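Local coordinates for protein PA1221 (Pseudomonas aeruginosa, PDB 4DG8) that belongs to the ANL family of AMP-binding enzymes, joins such a domain to a predicted phosphopantetheine-attachment (carrier) domain, and holds adenosine monophosphate in its pocket, at residues V233-L237 with G238-P242; A261-F264 with N265-D269. All blocks are in the same frame, centred on the assembly; numbering follows the deposited sequence.

Contact 1 (V233-L237 with G238-P242); sequences VLNDL and GPLDP
The side-chain amide of N235 reaches forward along the chain and engages both polar atoms of the G238 backbone. Its oxygen accepts from the peptide N-H of G238, with 3.3 Å between G238 N and N235 OD1. The same oxygen accepts a second hydrogen bond, from the peptide before it, L237 N lying 3.0 Å from N235 OD1. This second bond is the more bent of the two, with 139° at the hydrogen. Both donors come in from one face of the carboxamide plane. On the nitrogen side, N235 ND2 donates to the carbonyl of G238, at 2.8 Å from G238 O; here the acceptor lies within 5° of the amide plane. A further bond, from N235 ND2 to N210 OD1 in a neighbouring loop, engages the nitrogen a second time. With four bonds on its two polar atoms, the carboxamide is held against rotation and its flip state is well defined. The first torsion of N235 places CG opposite the backbone N (chi1 170°), which carries the amide across the turn to G238.

G238 adopts backbone angles at which a beta carbon would collide with the preceding carbonyl oxygen. Beyond it, L240 brings CD1 to 4.3 Å from N235 ND2. The carboxylate of D236 is satisfied outside the turn, by a salt bridge from OD1 to R252 and a hydrogen bond from the R49 backbone to OD2. Further on, D241 accepts through OD1 from V244 N as the N-cap of helix 242-250. The bond from L237 N to N235 OD1 defines an Asx turn, placed where strand 231-234 ends and the chain turns toward that helix.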
loop_
_atom_site.group_PDB
_atom_site.type_symbol
_atom_site.label_atom_id
_atom_site.label_comp_id
_atom_site.label_asym_id
_atom_site.label_seq_id
_atom_site.Cartn_x
_atom_site.Cartn_y
_atom_site.Cartn_z
ATOM N N VAL A 233 14.820 1.235 -8.472
ATOM C CA VAL A 233 16.045 1.210 -7.698
ATOM C C VAL A 233 15.694 0.509 -6.399
ATOM O O VAL A 233 15.124 1.114 -5.483
ATOM C CB VAL A 233 16.489 2.648 -7.372
ATOM C CG1 VAL A 233 17.813 2.642 -6.641
ATOM C CG2 VAL A 233 16.599 3.468 -8.669
ATOM N N LEU A 234 16.111 -0.748 -6.293
ATOM C CA LEU A 234 15.608 -1.618 -5.238
ATOM C C LEU A 234 16.398 -1.355 -3.987
ATOM O O LEU A 234 17.628 -1.286 -4.042
ATOM C CB LEU A 234 15.784 -3.091 -5.620
ATOM C CG LEU A 234 15.231 -3.586 -6.958
ATOM C CD1 LEU A 234 15.450 -5.108 -7.075
ATOM C CD2 LEU A 234 13.761 -3.234 -7.112
ATOM N N ASN A 235 15.730 -1.273 -2.844
ATOM C CA ASN A 235 16.501 -1.198 -1.632
ATOM C C ASN A 235 16.751 -2.620 -1.175
ATOM O O ASN A 235 15.925 -3.228 -0.488
ATOM C CB ASN A 235 15.725 -0.464 -0.529
ATOM C CG ASN A 235 16.410 -0.584 0.842
ATOM O OD1 ASN A 235 17.607 -0.845 0.918
ATOM N ND2 ASN A 235 15.649 -0.407 1.919
ATOM N N ASP A 236 17.932 -3.112 -1.539
ATOM C CA ASP A 236 18.516 -4.355 -1.032
ATOM C C ASP A 236 19.626 -4.084 -0.018
ATOM O O ASP A 236 20.465 -4.949 0.238
ATOM C CB ASP A 236 18.979 -5.281 -2.165
ATOM C CG ASP A 236 19.799 -4.555 -3.207
ATOM O OD1 ASP A 236 20.258 -3.420 -2.915
ATOM O OD2 ASP A 236 19.988 -5.129 -4.300
ATOM N N LEU A 237 19.733 -2.836 0.425
ATOM C CA LEU A 237 20.783 -2.447 1.368
ATOM C C LEU A 237 20.468 -2.738 2.841
ATOM O O LEU A 237 21.321 -3.204 3.587
ATOM C CB LEU A 237 21.143 -0.975 1.178
ATOM C CG LEU A 237 21.807 -0.697 -0.169
ATOM C CD1 LEU A 237 22.206 0.761 -0.284
ATOM C CD2 LEU A 237 23.030 -1.589 -0.331
ATOM N N GLY A 238 19.239 -2.460 3.254
ATOM C CA GLY A 238 18.853 -2.626 4.640
ATOM C C GLY A 238 17.667 -1.735 4.968
ATOM O O GLY A 238 17.223 -0.962 4.109
ATOM N N PRO A 239 17.150 -1.839 6.210
ATOM C CA PRO A 239 16.010 -1.013 6.621
ATOM C C PRO A 239 16.269 0.454 6.279
ATOM O O PRO A 239 17.334 0.999 6.591
ATOM C CB PRO A 239 15.971 -1.192 8.135
ATOM C CG PRO A 239 16.599 -2.571 8.382
ATOM C CD PRO A 239 17.664 -2.695 7.300
ATOM N N LEU A 240 15.299 1.093 5.641
ATOM C CA LEU A 240 15.528 2.447 5.169
ATOM C C LEU A 240 15.742 3.409 6.342
ATOM O O LEU A 240 14.912 3.506 7.242
ATOM C CB LEU A 240 14.384 2.918 4.279
ATOM C CG LEU A 240 14.753 4.178 3.492
ATOM C CD1 LEU A 240 15.721 3.836 2.371
ATOM C CD2 LEU A 240 13.524 4.865 2.945
ATOM N N ASP A 241 16.874 4.102 6.308
ATOM C CA ASP A 241 17.240 5.106 7.290
ATOM C C ASP A 241 18.041 6.174 6.523
ATOM O O ASP A 241 18.126 6.103 5.305
ATOM C CB ASP A 241 18.042 4.497 8.458
ATOM C CG ASP A 241 19.368 3.902 8.022
ATOM O OD1 ASP A 241 19.877 4.247 6.923
ATOM O OD2 ASP A 241 19.910 3.078 8.796
ATOM N N PRO A 242 18.596 7.182 7.219
ATOM C CA PRO A 242 19.272 8.253 6.464
ATOM C C PRO A 242 20.461 7.766 5.657
ATOM O O PRO A 242 20.650 8.214 4.529
ATOM C CB PRO A 242 19.760 9.199 7.557
ATOM C CG PRO A 242 18.781 8.997 8.695
ATOM C CD PRO A 242 18.440 7.512 8.644
#

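Contact 2 (A261-F264 with N265-D269)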
loop_
_atom_site.group_PDB
_atom_site.type_symbol
_atom_site.label_atom_id
_atom_site.label_comp_id
_atom_site.label_asym_id
_atom_site.label_seq_id
_atom_site.Cartn_x
_atom_site.Cartn_y
_atom_site.Cartn_z
ATOM N N ALA A 261 4.365 8.901 6.024
ATOM C CA ALA A 261 4.472 10.070 6.902
ATOM C C ALA A 261 5.432 9.875 8.076
ATOM O O ALA A 261 6.301 10.711 8.301
ATOM C CB ALA A 261 3.109 10.462 7.413
ATOM N N SER A 262 5.286 8.791 8.832
ATOM C CA SER A 262 6.098 8.657 10.053
ATOM C C SER A 262 7.569 8.420 9.694
ATOM O O SER A 262 8.461 8.932 10.371
ATOM C CB SER A 262 5.520 7.602 11.019
ATOM O OG SER A 262 5.520 6.318 10.431
ATOM N N LEU A 263 7.826 7.730 8.572
ATOM C CA LEU A 263 9.206 7.537 8.109
ATOM C C LEU A 263 9.816 8.862 7.627
ATOM O O LEU A 263 10.965 9.199 7.943
ATOM C CB LEU A 263 9.278 6.483 6.991
ATOM C CG LEU A 263 10.686 6.164 6.447
ATOM C CD1 LEU A 263 11.702 5.823 7.577
ATOM C CD2 LEU A 263 10.666 5.060 5.374
ATOM N N PHE A 264 9.029 9.602 6.854
ATOM C CA PHE A 264 9.374 10.960 6.462
ATOM C C PHE A 264 9.757 11.774 7.704
ATOM O O PHE A 264 10.836 12.337 7.774
ATOM C CB PHE A 264 8.193 11.589 5.707
ATOM C CG PHE A 264 8.369 13.043 5.370
ATOM C CD1 PHE A 264 9.019 13.435 4.206
ATOM C CD2 PHE A 264 7.862 14.025 6.211
ATOM C CE1 PHE A 264 9.162 14.778 3.889
ATOM C CE2 PHE A 264 8.008 15.365 5.905
ATOM C CZ PHE A 264 8.654 15.744 4.740
ATOM N N ASN A 265 8.885 11.803 8.702
ATOM C CA ASN A 265 9.122 12.608 9.900
ATOM C C ASN A 265 10.436 12.230 10.597
ATOM O O ASN A 265 11.209 13.100 11.001
ATOM C CB ASN A 265 7.954 12.446 10.876
ATOM C CG ASN A 265 6.675 13.010 10.328
ATOM O OD1 ASN A 265 6.696 13.740 9.337
ATOM N ND2 ASN A 265 5.549 12.696 10.972
ATOM N N THR A 266 10.674 10.928 10.742
ATOM C CA THR A 266 11.902 10.439 11.356
ATOM C C THR A 266 13.156 10.848 10.586
ATOM O O THR A 266 14.126 11.340 11.174
ATOM C CB THR A 266 11.873 8.909 11.480
ATOM O OG1 THR A 266 10.667 8.539 12.141
ATOM C CG2 THR A 266 13.053 8.409 12.298
ATOM N N LEU A 267 13.136 10.633 9.278
ATOM C CA LEU A 267 14.286 10.970 8.447
ATOM C C LEU A 267 14.535 12.460 8.557
ATOM O O LEU A 267 15.677 12.902 8.657
ATOM C CB LEU A 267 14.048 10.563 6.990
ATOM C CG LEU A 267 13.902 9.067 6.707
ATOM C CD1 LEU A 267 13.610 8.844 5.226
ATOM C CD2 LEU A 267 15.136 8.303 7.124
ATOM N N VAL A 268 13.457 13.238 8.588
ATOM C CA VAL A 268 13.593 14.682 8.664
ATOM C C VAL A 268 14.137 15.164 10.003
ATOM O O VAL A 268 14.953 16.078 10.024
ATOM C CB VAL A 268 12.278 15.396 8.295
ATOM C CG1 VAL A 268 12.338 16.871 8.679
ATOM C CG2 VAL A 268 12.026 15.247 6.807
ATOM N N ASP A 269 13.688 14.538 11.102
ATOM C CA ASP A 269 14.186 14.786 12.471
ATOM C C ASP A 269 15.678 14.497 12.584
ATOM O O ASP A 269 16.441 15.272 13.169
ATOM C CB ASP A 269 13.528 13.823 13.484
ATOM C CG ASP A 269 12.108 14.225 13.893
ATOM O OD1 ASP A 269 11.719 15.394 13.705
ATOM O OD2 ASP A 269 11.388 13.349 14.434
#
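N265, the first residue of 265-269, donates its backbone N-H to A261 O across one helical turn, with 2.8 Å between N265 N and A261 O. Its side chain swings back beside the ring of F264. N265 OD1 meets the ring at its edge, in the ring plane, 3.3 Å from F264 CD2. The amide is turned steeply against the ring, with 66° between the two planes.

T266 grips the carbonyl of S262 twice. Its backbone N-H makes the regular helical bond, while its hydroxyl also donates, with T266 OG1 2.9 Å from S262 O. The two donors approach opposite faces of the carbonyl plane. A chi1 of -52° turns OG1 back toward the preceding turn, making this second bond possible.

L267 continues the main-chain pattern by donating to L263 O, and its side chain meets that of L263 at an oblique angle. Their closest side-chain approach is L263 CD1 to L267 CG, 4.0 Å. L267 also touches P242 and L245 of helix 242-250.

V268 is turned toward the earlier residues and lies alongside F264. Its CG2 sits over one face of the phenyl ring, 4.0 Å from the F264 centroid and only 11° off the ring normal, a CH-pi contact over the middle of the ring. On the backbone of this pair, V268 N donates to F264 O. Both side chains also touch A296 of helix 290-299, and F264 rests on L281 and T283 of strand 280-284.

The i to i+4 spacing of the backbone bonds and of the L263-L267 and F264-V268 pairs is that of an alpha-helix, here the crossover helix 261-270 in the beta-alpha-beta unit of strands 256-260 and 280-284, whose A261 end lies near the bound adenosine monophosphate.

Following the chain, strand 231-234 leads into contact 1, whose turn closes at G238 and whose last residue, P242, opens helix 242-250. Strand 256-260 then brings the chain to helix 261-270, within which contact 2 spans successive turns. The two are in series and neither encloses nor crosses the other; the centres of contact 1 and contact 2 lie about 15 Å apart. They nevertheless touch: L240 CD2 packs at 3.8 Å from L263 CD2, and L267 CD2 comes within 3.6 Å of P242 N. The exit of the four-stranded sheet containing 231-234 thereby meets the helix flanking the five-stranded sheet of 256-260 and 280-284, all within the AMP-binding enzyme region.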